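Long-range contacts in EDTA monooxygenase (EDTA-degrading bacterium BNC1, PDB 5DQP), which probably oxidises EDTA with molecular oxygen as a flavin-dependent monooxygenase, using reduced FMN supplied by a partner flavin reductase: residues I32-Y38 and P72-L78; N37-S41 and L387-A391; L316-F321 and V338-L342; V282-E286 and L353-A359. Residues are numbered along the deposited sequence.

Contact 1 (I32-Y38 and P72-L78); sequences IFDLENY and PFDPIVL
In this TIM-barrel fold of the luciferase-like monooxygenases, the starts of helices 35-47 and 75-85 meet, with the loops leading into them supplying much of the surface. Each helix is N-capped by an aspartate: D34 OD1 accepts from E36 N at 3.0 Å, and D74 OD1 from V77 N at 3.2 Å. The CA atoms come nearest at F33–P72, 6.7 Å, and L35–L78, 7.9 Å. Shape does the joining, without a direct hydrogen bond between the segments. F73, chi1 m, pushes its ring into the hollow bounded by the I32 and F33 backbone and the Y38 ring, with F73 CE2 3.3 Å from I32 O and 3.9 Å from Y38 CE2. L78 presents a methyl to one face of Y38, a CH-pi contact with CD2 4.0 Å from the centroid; its CD1 lies 4.2 Å from L35 CD1. P72 CB lies 3.6 Å from F33 CE1. The second subunit adds its F166, edge-to-face with F33, and its L115, packed on F73 and L78. Y38, chi1 m, turns its hydroxyl back over its own segment, where OH donates to I32 O at 2.6 Å while standing 3.4 Å from P72 CG.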
loop_
_atom_site.group_PDB
_atom_site.type_symbol
_atom_site.label_atom_id
_atom_site.label_comp_id
_atom_site.label_asym_id
_atom_site.label_seq_id
_atom_site.Cartn_x
_atom_site.Cartn_y
_atom_site.Cartn_z
ATOM N N ILE A 32 12.485 12.850 -2.974
ATOM C CA ILE A 32 11.841 11.615 -3.414
ATOM C C ILE A 32 11.275 10.816 -2.250
ATOM O O ILE A 32 10.574 9.817 -2.469
ATOM C CB ILE A 32 12.785 10.717 -4.248
ATOM C CG1 ILE A 32 13.928 10.169 -3.397
ATOM C CG2 ILE A 32 13.335 11.504 -5.442
ATOM C CD1 ILE A 32 14.822 9.192 -4.168
ATOM N N PHE A 33 11.560 11.223 -1.018
ATOM C CA PHE A 33 10.997 10.582 0.158
ATOM C C PHE A 33 9.885 11.401 0.798
ATOM O O PHE A 33 9.475 11.104 1.925
ATOM C CB PHE A 33 12.112 10.301 1.165
ATOM C CG PHE A 33 13.250 9.487 0.588
ATOM C CD1 PHE A 33 13.042 8.170 0.189
ATOM C CD2 PHE A 33 14.514 10.049 0.429
ATOM C CE1 PHE A 33 14.070 7.420 -0.342
ATOM C CE2 PHE A 33 15.554 9.309 -0.108
ATOM C CZ PHE A 33 15.329 7.988 -0.492
ATOM N N ASP A 34 9.375 12.408 0.099
ATOM C CA ASP A 34 8.375 13.323 0.626
ATOM C C ASP A 34 7.074 13.136 -0.147
ATOM O O ASP A 34 7.051 13.276 -1.373
ATOM C CB ASP A 34 8.875 14.764 0.518
ATOM C CG ASP A 34 7.832 15.788 0.983
ATOM O OD1 ASP A 34 6.808 15.402 1.591
ATOM O OD2 ASP A 34 8.044 16.997 0.753
ATOM N N LEU A 35 5.993 12.833 0.568
ATOM C CA LEU A 35 4.702 12.651 -0.083
ATOM C C LEU A 35 4.344 13.851 -0.961
ATOM O O LEU A 35 3.789 13.689 -2.059
ATOM C CB LEU A 35 3.617 12.407 0.972
ATOM C CG LEU A 35 2.176 12.318 0.460
ATOM C CD1 LEU A 35 2.022 11.145 -0.571
ATOM C CD2 LEU A 35 1.210 12.198 1.668
ATOM N N GLU A 36 4.655 15.064 -0.498
ATOM C CA GLU A 36 4.292 16.256 -1.261
ATOM C C GLU A 36 4.972 16.289 -2.621
ATOM O O GLU A 36 4.421 16.854 -3.573
ATOM C CB GLU A 36 4.620 17.516 -0.465
ATOM C CG GLU A 36 3.792 17.660 0.822
ATOM C CD GLU A 36 2.279 17.582 0.584
ATOM O OE1 GLU A 36 1.801 18.170 -0.422
ATOM O OE2 GLU A 36 1.577 16.933 1.401
ATOM N N ASN A 37 6.156 15.687 -2.746
ATOM C CA ASN A 37 6.765 15.547 -4.062
ATOM C C ASN A 37 5.827 14.822 -5.023
ATOM O O ASN A 37 5.758 15.161 -6.205
ATOM C CB ASN A 37 8.095 14.798 -3.942
ATOM C CG ASN A 37 8.803 14.621 -5.277
ATOM O OD1 ASN A 37 9.319 15.581 -5.843
ATOM N ND2 ASN A 37 8.862 13.372 -5.770
ATOM N N TYR A 38 5.120 13.804 -4.545
ATOM C CA TYR A 38 4.223 13.067 -5.431
ATOM C C TYR A 38 2.871 13.749 -5.554
ATOM O O TYR A 38 2.266 13.717 -6.629
ATOM C CB TYR A 38 4.079 11.623 -4.937
ATOM C CG TYR A 38 5.447 10.991 -4.860
ATOM C CD1 TYR A 38 6.021 10.400 -5.990
ATOM C CD2 TYR A 38 6.186 11.038 -3.687
ATOM C CE1 TYR A 38 7.291 9.865 -5.952
ATOM C CE2 TYR A 38 7.462 10.495 -3.622
ATOM C CZ TYR A 38 8.017 9.921 -4.772
ATOM O OH TYR A 38 9.286 9.389 -4.734
ATOM N N PRO A 72 11.578 4.385 -4.405
ATOM C CA PRO A 72 11.775 4.730 -2.986
ATOM C C PRO A 72 10.649 4.244 -2.056
ATOM O O PRO A 72 10.874 4.198 -0.839
ATOM C CB PRO A 72 11.903 6.269 -3.005
ATOM C CG PRO A 72 11.231 6.686 -4.265
ATOM C CD PRO A 72 11.462 5.582 -5.257
ATOM N N PHE A 73 9.476 3.859 -2.573
ATOM C CA PHE A 73 8.338 3.456 -1.750
ATOM C C PHE A 73 7.580 2.299 -2.386
ATOM O O PHE A 73 7.524 2.169 -3.615
ATOM C CB PHE A 73 7.303 4.561 -1.568
ATOM C CG PHE A 73 7.774 5.723 -0.804
ATOM C CD1 PHE A 73 7.953 5.642 0.574
ATOM C CD2 PHE A 73 7.998 6.929 -1.447
ATOM C CE1 PHE A 73 8.376 6.743 1.295
ATOM C CE2 PHE A 73 8.419 8.026 -0.741
ATOM C CZ PHE A 73 8.612 7.933 0.645
ATOM N N ASP A 74 6.943 1.493 -1.539
ATOM C CA ASP A 74 5.962 0.535 -2.029
ATOM C C ASP A 74 4.885 1.270 -2.819
ATOM O O ASP A 74 4.354 2.282 -2.342
ATOM C CB ASP A 74 5.307 -0.245 -0.893
ATOM C CG ASP A 74 4.338 -1.303 -1.417
ATOM O OD1 ASP A 74 3.172 -0.941 -1.703
ATOM O OD2 ASP A 74 4.745 -2.479 -1.578
ATOM N N PRO A 75 4.534 0.801 -4.005
ATOM C CA PRO A 75 3.645 1.582 -4.877
ATOM C C PRO A 75 2.189 1.537 -4.445
ATOM O O PRO A 75 1.469 2.514 -4.653
ATOM C CB PRO A 75 3.849 0.935 -6.256
ATOM C CG PRO A 75 4.353 -0.427 -5.967
ATOM C CD PRO A 75 5.203 -0.291 -4.736
ATOM N N ILE A 76 1.740 0.428 -3.856
ATOM C CA ILE A 76 0.367 0.355 -3.349
ATOM C C ILE A 76 0.168 1.382 -2.237
ATOM O O ILE A 76 -0.813 2.135 -2.236
ATOM C CB ILE A 76 0.039 -1.080 -2.877
ATOM C CG1 ILE A 76 0.289 -2.100 -4.005
ATOM C CG2 ILE A 76 -1.412 -1.200 -2.455
ATOM C CD1 ILE A 76 0.036 -3.588 -3.610
ATOM N N VAL A 77 1.123 1.457 -1.296
ATOM C CA VAL A 77 1.079 2.448 -0.207
ATOM C C VAL A 77 1.104 3.873 -0.759
ATOM O O VAL A 77 0.266 4.715 -0.400
ATOM C CB VAL A 77 2.251 2.195 0.762
ATOM C CG1 VAL A 77 2.507 3.371 1.699
ATOM C CG2 VAL A 77 2.029 0.899 1.525
ATOM N N LEU A 78 2.063 4.166 -1.650
ATOM C CA LEU A 78 2.127 5.497 -2.259
ATOM C C LEU A 78 0.823 5.838 -2.987
ATOM O O LEU A 78 0.278 6.934 -2.819
ATOM C CB LEU A 78 3.345 5.590 -3.203
ATOM C CG LEU A 78 3.779 6.937 -3.770
ATOM C CD1 LEU A 78 3.772 8.023 -2.697
ATOM C CD2 LEU A 78 5.161 6.835 -4.469
#

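Contact 2 (N37-S41 and L387-A391); sequences NYIRS and LLPDA
This is a buried helix-to-loop contact bridged by water: helix 35-47 packs against the loop that leads from strand 380-383 into helix 390-405. Segment 37-41 is wholly helical. In the partner, L387 and L388 are extended (phi/psi -135/129 and -109/139), the L388–P389 peptide is cis, and the chain then turns into the helix, with A391 N bonded to L387 O at 2.8 Å. The closest CA pair is S41–P389, at 5.2 Å. The proline ring, C-gamma endo, is the bump that enters the helix surface: P389 CB lies 3.4 Å from S41 OG, and P389 CG 3.6 Å from R40 NE, whose long side chain runs out past the ring with chi1 to chi3 all t. L388 CD2 reaches S41 OG at 3.9 Å. N37, chi1 t, has its CA-to-CB bond sideways, but its end comes nearer the loop, and a water donates to N37 OD1 at 2.5 Å and to L388 O at 2.9 Å. Nearby, R26 forms a salt bridge with D390, and L388 shares backbone hydrogen bonding with S15. No direct hydrogen bond joins the segments: attachment rests on van der Waals fit around the cis-proline, while one water links two acceptors that could not bond to each other.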
loop_
_atom_site.group_PDB
_atom_site.type_symbol
_atom_site.label_atom_id
_atom_site.label_comp_id
_atom_site.label_asym_id
_atom_site.label_seq_id
_atom_site.Cartn_x
_atom_site.Cartn_y
_atom_site.Cartn_z
ATOM N N ASN A 37 6.156 15.687 -2.746
ATOM C CA ASN A 37 6.765 15.547 -4.062
ATOM C C ASN A 37 5.827 14.822 -5.023
ATOM O O ASN A 37 5.758 15.161 -6.205
ATOM C CB ASN A 37 8.095 14.798 -3.942
ATOM C CG ASN A 37 8.803 14.621 -5.277
ATOM O OD1 ASN A 37 9.319 15.581 -5.843
ATOM N ND2 ASN A 37 8.862 13.372 -5.770
ATOM N N TYR A 38 5.120 13.804 -4.545
ATOM C CA TYR A 38 4.223 13.067 -5.431
ATOM C C TYR A 38 2.871 13.749 -5.554
ATOM O O TYR A 38 2.266 13.717 -6.629
ATOM C CB TYR A 38 4.079 11.623 -4.937
ATOM C CG TYR A 38 5.447 10.991 -4.860
ATOM C CD1 TYR A 38 6.021 10.400 -5.990
ATOM C CD2 TYR A 38 6.186 11.038 -3.687
ATOM C CE1 TYR A 38 7.291 9.865 -5.952
ATOM C CE2 TYR A 38 7.462 10.495 -3.622
ATOM C CZ TYR A 38 8.017 9.921 -4.772
ATOM O OH TYR A 38 9.286 9.389 -4.734
ATOM N N ILE A 39 2.394 14.390 -4.485
ATOM C CA ILE A 39 1.159 15.161 -4.595
ATOM C C ILE A 39 1.315 16.219 -5.674
ATOM O O ILE A 39 0.437 16.396 -6.528
ATOM C CB ILE A 39 0.777 15.803 -3.245
ATOM C CG1 ILE A 39 0.628 14.752 -2.140
ATOM C CG2 ILE A 39 -0.523 16.616 -3.386
ATOM C CD1 ILE A 39 -0.366 13.671 -2.453
ATOM N N ARG A 40 2.431 16.958 -5.631
ATOM C CA ARG A 40 2.666 17.999 -6.621
ATOM C C ARG A 40 2.550 17.438 -8.035
ATOM O O ARG A 40 1.866 18.013 -8.891
ATOM C CB ARG A 40 4.032 18.645 -6.384
ATOM C CG ARG A 40 4.374 19.821 -7.324
ATOM C CD ARG A 40 5.445 20.743 -6.663
ATOM N NE ARG A 40 6.170 21.595 -7.612
ATOM C CZ ARG A 40 7.217 22.364 -7.295
ATOM N NH1 ARG A 40 7.678 22.401 -6.043
ATOM N NH2 ARG A 40 7.820 23.094 -8.239
ATOM N N SER A 41 3.180 16.289 -8.289
ATOM C CA SER A 41 3.129 15.731 -9.635
ATOM C C SER A 41 1.745 15.213 -9.972
ATOM O O SER A 41 1.301 15.323 -11.123
ATOM C CB SER A 41 4.149 14.609 -9.788
ATOM O OG SER A 41 5.420 15.171 -9.964
ATOM N N LEU A 387 12.355 14.722 -15.871
ATOM C CA LEU A 387 12.474 15.355 -14.562
ATOM C C LEU A 387 11.073 15.567 -14.010
ATOM O O LEU A 387 10.215 16.113 -14.711
ATOM C CB LEU A 387 13.207 16.703 -14.653
ATOM C CG LEU A 387 13.283 17.497 -13.344
ATOM C CD1 LEU A 387 13.959 16.675 -12.231
ATOM C CD2 LEU A 387 14.007 18.836 -13.567
ATOM N N LEU A 388 10.846 15.125 -12.767
ATOM C CA LEU A 388 9.583 15.378 -12.055
ATOM C C LEU A 388 9.797 16.386 -10.928
ATOM O O LEU A 388 10.806 16.328 -10.227
ATOM C CB LEU A 388 8.997 14.063 -11.497
ATOM C CG LEU A 388 8.478 13.140 -12.613
ATOM C CD1 LEU A 388 8.158 11.722 -12.142
ATOM C CD2 LEU A 388 7.233 13.798 -13.189
ATOM N N PRO A 389 8.845 17.318 -10.744
ATOM C CA PRO A 389 7.646 17.512 -11.565
ATOM C C PRO A 389 7.860 18.346 -12.827
ATOM O O PRO A 389 6.949 18.383 -13.668
ATOM C CB PRO A 389 6.691 18.245 -10.610
ATOM C CG PRO A 389 7.565 18.950 -9.678
ATOM C CD PRO A 389 8.745 18.034 -9.459
ATOM N N ASP A 390 9.040 18.975 -12.948
ATOM C CA ASP A 390 9.231 20.079 -13.891
ATOM C C ASP A 390 8.825 19.701 -15.310
ATOM O O ASP A 390 8.120 20.465 -15.977
ATOM C CB ASP A 390 10.693 20.572 -13.875
ATOM C CG ASP A 390 11.118 21.173 -12.510
ATOM O OD1 ASP A 390 10.645 20.681 -11.463
ATOM O OD2 ASP A 390 11.941 22.123 -12.472
ATOM N N ALA A 391 9.278 18.535 -15.804
ATOM C CA ALA A 391 9.013 18.192 -17.207
ATOM C C ALA A 391 7.582 17.737 -17.417
ATOM O O ALA A 391 7.025 17.928 -18.503
ATOM C CB ALA A 391 9.966 17.117 -17.721
HETATM O O HOH W 1 11.034 15.122 -7.651
#

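Contact 3 (L316-F321 and V338-L342); sequences LQEKDF and VDVAL
Between barrel strands 262-271 and 358-360, away from the predicted FMN site, the loop after helix 292-303 folds onto helix 331-344 by apolar fit and one bridging water, without a direct hydrogen bond. L316 sets CD1 4.1 Å from A341 CB; a water donates to L316 O at 2.6 Å and to A341 O at 2.9 Å. Q317 turns its CA-to-CB bond away; D320 N bonds to Q317 O at 2.8 Å, closing the short 3-10 turn 318-320, and Q317 N donates back to D320 OD2 at 2.6 Å. E318 N is 3.6 Å from CD2 of L342, an mt rotamer. F321, chi1 m, has its CA-to-CB bond toward the helix, and its ring meets three residues: V338 CG2 over one face, a CH-pi contact 3.9 Å from the centroid, A341 CB 3.9 Å from F321 CZ, and L342 CD2 at the edge, 4.3 Å from F321 CE2. The closest CA pairs are L316–A341 and Q317–L342 (both 6.8 Å) and F321–V338 (7.7 Å). I305 touches both L316 and F321, while helix 348-354 packs on V340 and A341 through L351.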
loop_
_atom_site.group_PDB
_atom_site.type_symbol
_atom_site.label_atom_id
_atom_site.label_comp_id
_atom_site.label_asym_id
_atom_site.label_seq_id
_atom_site.Cartn_x
_atom_site.Cartn_y
_atom_site.Cartn_z
ATOM N N LEU A 316 19.745 7.778 -43.916
ATOM C CA LEU A 316 20.146 6.383 -44.028
ATOM C C LEU A 316 19.266 5.630 -45.018
ATOM O O LEU A 316 18.062 5.883 -45.141
ATOM C CB LEU A 316 20.064 5.716 -42.663
ATOM C CG LEU A 316 21.092 6.205 -41.659
ATOM C CD1 LEU A 316 20.653 5.861 -40.221
ATOM C CD2 LEU A 316 22.424 5.561 -41.978
ATOM N N GLN A 317 19.883 4.681 -45.709
ATOM C CA GLN A 317 19.205 3.812 -46.653
ATOM C C GLN A 317 19.376 2.370 -46.218
ATOM O O GLN A 317 20.320 2.020 -45.499
ATOM C CB GLN A 317 19.745 3.976 -48.084
ATOM C CG GLN A 317 19.575 5.378 -48.667
ATOM C CD GLN A 317 19.710 5.367 -50.169
ATOM O OE1 GLN A 317 20.814 5.475 -50.695
ATOM N NE2 GLN A 317 18.586 5.211 -50.872
ATOM N N GLU A 318 18.456 1.535 -46.695
ATOM C CA GLU A 318 18.495 0.107 -46.401
ATOM C C GLU A 318 19.883 -0.476 -46.648
ATOM O O GLU A 318 20.426 -1.200 -45.805
ATOM C CB GLU A 318 17.448 -0.620 -47.249
ATOM C CG GLU A 318 17.813 -2.064 -47.551
ATOM C CD GLU A 318 17.885 -2.928 -46.297
ATOM O OE1 GLU A 318 16.977 -2.802 -45.432
ATOM O OE2 GLU A 318 18.850 -3.727 -46.177
ATOM N N LYS A 319 20.476 -0.157 -47.798
ATOM C CA LYS A 319 21.792 -0.687 -48.151
ATOM C C LYS A 319 22.897 -0.232 -47.200
ATOM O O LYS A 319 23.995 -0.785 -47.246
ATOM C CB LYS A 319 22.163 -0.269 -49.583
ATOM C CG LYS A 319 21.122 -0.653 -50.636
ATOM C CD LYS A 319 21.469 -0.082 -52.012
ATOM C CE LYS A 319 20.450 -0.506 -53.071
ATOM N NZ LYS A 319 20.899 -0.160 -54.456
ATOM N N ASP A 320 22.663 0.792 -46.380
ATOM C CA ASP A 320 23.725 1.269 -45.504
ATOM C C ASP A 320 23.940 0.364 -44.302
ATOM O O ASP A 320 25.021 0.389 -43.713
ATOM C CB ASP A 320 23.425 2.675 -44.982
ATOM C CG ASP A 320 23.325 3.719 -46.081
ATOM O OD1 ASP A 320 24.045 3.625 -47.097
ATOM O OD2 ASP A 320 22.521 4.659 -45.900
ATOM N N PHE A 321 22.935 -0.420 -43.919
ATOM C CA PHE A 321 22.994 -1.222 -42.702
ATOM C C PHE A 321 23.584 -2.596 -42.978
ATOM O O PHE A 321 23.257 -3.231 -43.982
ATOM C CB PHE A 321 21.602 -1.395 -42.109
ATOM C CG PHE A 321 20.935 -0.106 -41.729
ATOM C CD1 PHE A 321 21.223 0.502 -40.520
ATOM C CD2 PHE A 321 20.010 0.489 -42.575
ATOM C CE1 PHE A 321 20.611 1.690 -40.159
ATOM C CE2 PHE A 321 19.389 1.680 -42.215
ATOM C CZ PHE A 321 19.689 2.272 -40.997
ATOM N N VAL A 338 16.515 -0.160 -37.334
ATOM C CA VAL A 338 16.514 -0.004 -38.786
ATOM C C VAL A 338 15.145 0.457 -39.265
ATOM O O VAL A 338 15.034 1.394 -40.068
ATOM C CB VAL A 338 16.954 -1.304 -39.482
ATOM C CG1 VAL A 338 16.704 -1.178 -40.953
ATOM C CG2 VAL A 338 18.423 -1.531 -39.227
ATOM N N ASP A 339 14.087 -0.168 -38.747
ATOM C CA ASP A 339 12.724 0.204 -39.128
ATOM C C ASP A 339 12.428 1.662 -38.772
ATOM O O ASP A 339 11.837 2.396 -39.570
ATOM C CB ASP A 339 11.733 -0.739 -38.441
ATOM C CG ASP A 339 10.322 -0.625 -38.999
ATOM O OD1 ASP A 339 10.153 -0.007 -40.080
ATOM O OD2 ASP A 339 9.382 -1.175 -38.367
ATOM N N VAL A 340 12.840 2.098 -37.584
ATOM C CA VAL A 340 12.671 3.499 -37.194
ATOM C C VAL A 340 13.395 4.418 -38.167
ATOM O O VAL A 340 12.834 5.407 -38.647
ATOM C CB VAL A 340 13.157 3.729 -35.756
ATOM C CG1 VAL A 340 13.144 5.228 -35.450
ATOM C CG2 VAL A 340 12.255 3.006 -34.773
ATOM N N ALA A 341 14.662 4.110 -38.466
ATOM C CA ALA A 341 15.432 5.016 -39.310
ATOM C C ALA A 341 14.816 5.133 -40.700
ATOM O O ALA A 341 14.763 6.228 -41.272
ATOM C CB ALA A 341 16.886 4.551 -39.407
ATOM N N LEU A 342 14.350 4.016 -41.263
ATOM C CA LEU A 342 13.779 4.067 -42.604
ATOM C C LEU A 342 12.396 4.699 -42.597
ATOM O O LEU A 342 12.098 5.544 -43.452
ATOM C CB LEU A 342 13.723 2.670 -43.213
ATOM C CG LEU A 342 15.102 2.064 -43.458
ATOM C CD1 LEU A 342 14.928 0.660 -43.967
ATOM C CD2 LEU A 342 15.947 2.915 -44.435
HETATM O O HOH W 2 15.920 6.723 -43.893
#

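Contact 4 (V282-E286 and L353-A359); sequences VAEYE and LRMRLIA
The apolar centre is Y285 in helix 275-287, whose ring takes L357 CD2 squarely over one face, a CH-pi contact 3.8 Å from the centroid and only 6° off the normal. Y285, chi1 t, and V282, chi1 t, sit nearly one turn apart and both point toward the partner, where the chain passes from the end of helix 348-354 into strand 358-360. L353, in the tp rotamer, lies between them, with CD1 4.2 Å from Y285 CE2 and CD2 4.0 Å from V282 CG2. V282 CG2 also meets A359 CB at 3.9 Å; V282–A359 is the nearest CA pair, at 7.5 Å. Beneath, L270 of strand 262-271 touches both V282 and L357, so an outer helix is seated on the barrel sheet. Further out, E286 OE2 comes within 4.2 Å of L353 CD1. At the polar edge R356 NE donates to Y285 OH, a very short hydrogen bond of 2.5 Å at 170°. One tyrosine thus serves two chemistries, its face apolar and its hydroxyl an acceptor for an exposed arginine.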
loop_
_atom_site.group_PDB
_atom_site.type_symbol
_atom_site.label_atom_id
_atom_site.label_comp_id
_atom_site.label_asym_id
_atom_site.label_seq_id
_atom_site.Cartn_x
_atom_site.Cartn_y
_atom_site.Cartn_z
ATOM N N VAL A 282 18.980 19.205 -25.320
ATOM C CA VAL A 282 19.645 18.013 -25.832
ATOM C C VAL A 282 21.125 18.051 -25.477
ATOM O O VAL A 282 21.731 17.019 -25.170
ATOM C CB VAL A 282 19.446 17.869 -27.350
ATOM C CG1 VAL A 282 20.377 16.765 -27.881
ATOM C CG2 VAL A 282 18.019 17.558 -27.677
ATOM N N ALA A 283 21.728 19.243 -25.510
ATOM C CA ALA A 283 23.132 19.358 -25.134
ATOM C C ALA A 283 23.325 19.000 -23.667
ATOM O O ALA A 283 24.235 18.239 -23.328
ATOM C CB ALA A 283 23.649 20.763 -25.445
ATOM N N GLU A 284 22.450 19.499 -22.789
ATOM C CA GLU A 284 22.522 19.136 -21.377
ATOM C C GLU A 284 22.407 17.628 -21.190
ATOM O O GLU A 284 23.179 17.016 -20.444
ATOM C CB GLU A 284 21.414 19.837 -20.593
ATOM C CG GLU A 284 21.540 21.338 -20.490
ATOM C CD GLU A 284 20.260 21.981 -19.954
ATOM O OE1 GLU A 284 19.365 21.245 -19.459
ATOM O OE2 GLU A 284 20.145 23.223 -20.045
ATOM N N TYR A 285 21.411 17.018 -21.828
ATOM C CA TYR A 285 21.231 15.578 -21.686
ATOM C C TYR A 285 22.457 14.825 -22.189
ATOM O O TYR A 285 22.929 13.884 -21.539
ATOM C CB TYR A 285 19.972 15.149 -22.433
ATOM C CG TYR A 285 19.874 13.672 -22.696
ATOM C CD1 TYR A 285 19.468 12.802 -21.707
ATOM C CD2 TYR A 285 20.162 13.154 -23.947
ATOM C CE1 TYR A 285 19.365 11.445 -21.950
ATOM C CE2 TYR A 285 20.055 11.810 -24.201
ATOM C CZ TYR A 285 19.659 10.961 -23.193
ATOM O OH TYR A 285 19.555 9.624 -23.437
ATOM N N GLU A 286 22.996 15.231 -23.339
ATOM C CA GLU A 286 24.160 14.540 -23.881
ATOM C C GLU A 286 25.398 14.785 -23.025
ATOM O O GLU A 286 26.209 13.874 -22.822
ATOM C CB GLU A 286 24.388 14.963 -25.330
ATOM C CG GLU A 286 23.233 14.539 -26.245
ATOM C CD GLU A 286 23.657 13.612 -27.378
ATOM O OE1 GLU A 286 24.798 13.099 -27.349
ATOM O OE2 GLU A 286 22.839 13.400 -28.303
ATOM N N LEU A 353 19.476 9.725 -31.006
ATOM C CA LEU A 353 18.648 10.426 -30.031
ATOM C C LEU A 353 17.242 9.824 -29.976
ATOM O O LEU A 353 16.732 9.513 -28.896
ATOM C CB LEU A 353 18.600 11.920 -30.393
ATOM C CG LEU A 353 17.908 12.853 -29.398
ATOM C CD1 LEU A 353 18.674 12.829 -28.088
ATOM C CD2 LEU A 353 17.795 14.277 -29.946
ATOM N N ARG A 354 16.632 9.611 -31.147
ATOM C CA ARG A 354 15.249 9.146 -31.249
ATOM C C ARG A 354 15.027 7.821 -30.528
ATOM O O ARG A 354 13.919 7.556 -30.046
ATOM C CB ARG A 354 14.880 9.028 -32.733
ATOM C CG ARG A 354 13.753 8.078 -33.069
ATOM C CD ARG A 354 12.387 8.585 -32.578
ATOM N NE ARG A 354 11.306 7.766 -33.133
ATOM C CZ ARG A 354 10.842 6.662 -32.550
ATOM N NH1 ARG A 354 11.361 6.266 -31.384
ATOM N NH2 ARG A 354 9.861 5.965 -33.111
ATOM N N MET A 355 16.058 6.977 -30.444
ATOM C CA MET A 355 15.909 5.699 -29.760
ATOM C C MET A 355 15.868 5.880 -28.248
ATOM O O MET A 355 15.257 5.070 -27.546
ATOM C CB MET A 355 17.042 4.741 -30.146
ATOM C CG MET A 355 17.043 4.305 -31.611
ATOM S SD MET A 355 15.408 3.762 -32.178
ATOM C CE MET A 355 15.227 2.177 -31.373
ATOM N N ARG A 356 16.486 6.937 -27.739
ATOM C CA ARG A 356 16.491 7.244 -26.314
ATOM C C ARG A 356 15.285 8.089 -25.886
ATOM O O ARG A 356 14.631 7.772 -24.886
ATOM C CB ARG A 356 17.797 7.955 -25.959
ATOM C CG ARG A 356 19.061 7.233 -26.453
ATOM C CD ARG A 356 20.306 8.117 -26.284
ATOM N NE ARG A 356 20.806 8.110 -24.912
ATOM C CZ ARG A 356 21.789 7.327 -24.474
ATOM N NH1 ARG A 356 22.409 6.487 -25.300
ATOM N NH2 ARG A 356 22.159 7.388 -23.206
ATOM N N LEU A 357 14.964 9.153 -26.625
ATOM C CA LEU A 357 13.883 10.043 -26.218
ATOM C C LEU A 357 13.284 10.751 -27.435
ATOM O O LEU A 357 13.754 10.610 -28.560
ATOM C CB LEU A 357 14.382 11.039 -25.166
ATOM C CG LEU A 357 15.690 11.771 -25.462
ATOM C CD1 LEU A 357 15.481 12.741 -26.592
ATOM C CD2 LEU A 357 16.239 12.511 -24.226
ATOM N N ILE A 358 12.213 11.493 -27.199
ATOM C CA ILE A 358 11.531 12.253 -28.232
ATOM C C ILE A 358 11.760 13.729 -27.909
ATOM O O ILE A 358 11.090 14.305 -27.047
ATOM C CB ILE A 358 10.035 11.916 -28.310
ATOM C CG1 ILE A 358 9.789 10.424 -28.615
ATOM C CG2 ILE A 358 9.378 12.781 -29.376
ATOM C CD1 ILE A 358 10.207 10.003 -30.028
ATOM N N ALA A 359 12.721 14.348 -28.573
ATOM C CA ALA A 359 13.003 15.757 -28.355
ATOM C C ALA A 359 12.255 16.590 -29.387
ATOM O O ALA A 359 12.178 16.213 -30.557
ATOM C CB ALA A 359 14.506 16.020 -28.442
#

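Overall arrangement
The four contacts show how one barrel chain is tied at several sequence separations. Contacts 1 and 2 start from the same helix, 35-47, sharing N37 and Y38, with centres 11 Å apart; contact 2 closes a loop of 345 residues, within which contacts 3 and 4 are nested. Contact 3 in turn lies inside the loop of contact 4, their centres 20 Å apart, and the two touch where V340 CG1 meets R354 CG at 3.8 Å. Contacts 1 and 3, 43 Å apart by centres, lie on opposite sides of the chain's centre. Contact 1 approaches the predicted FMN site, the P72 side chain being about 7 Å from that of D57; the others lie away from it.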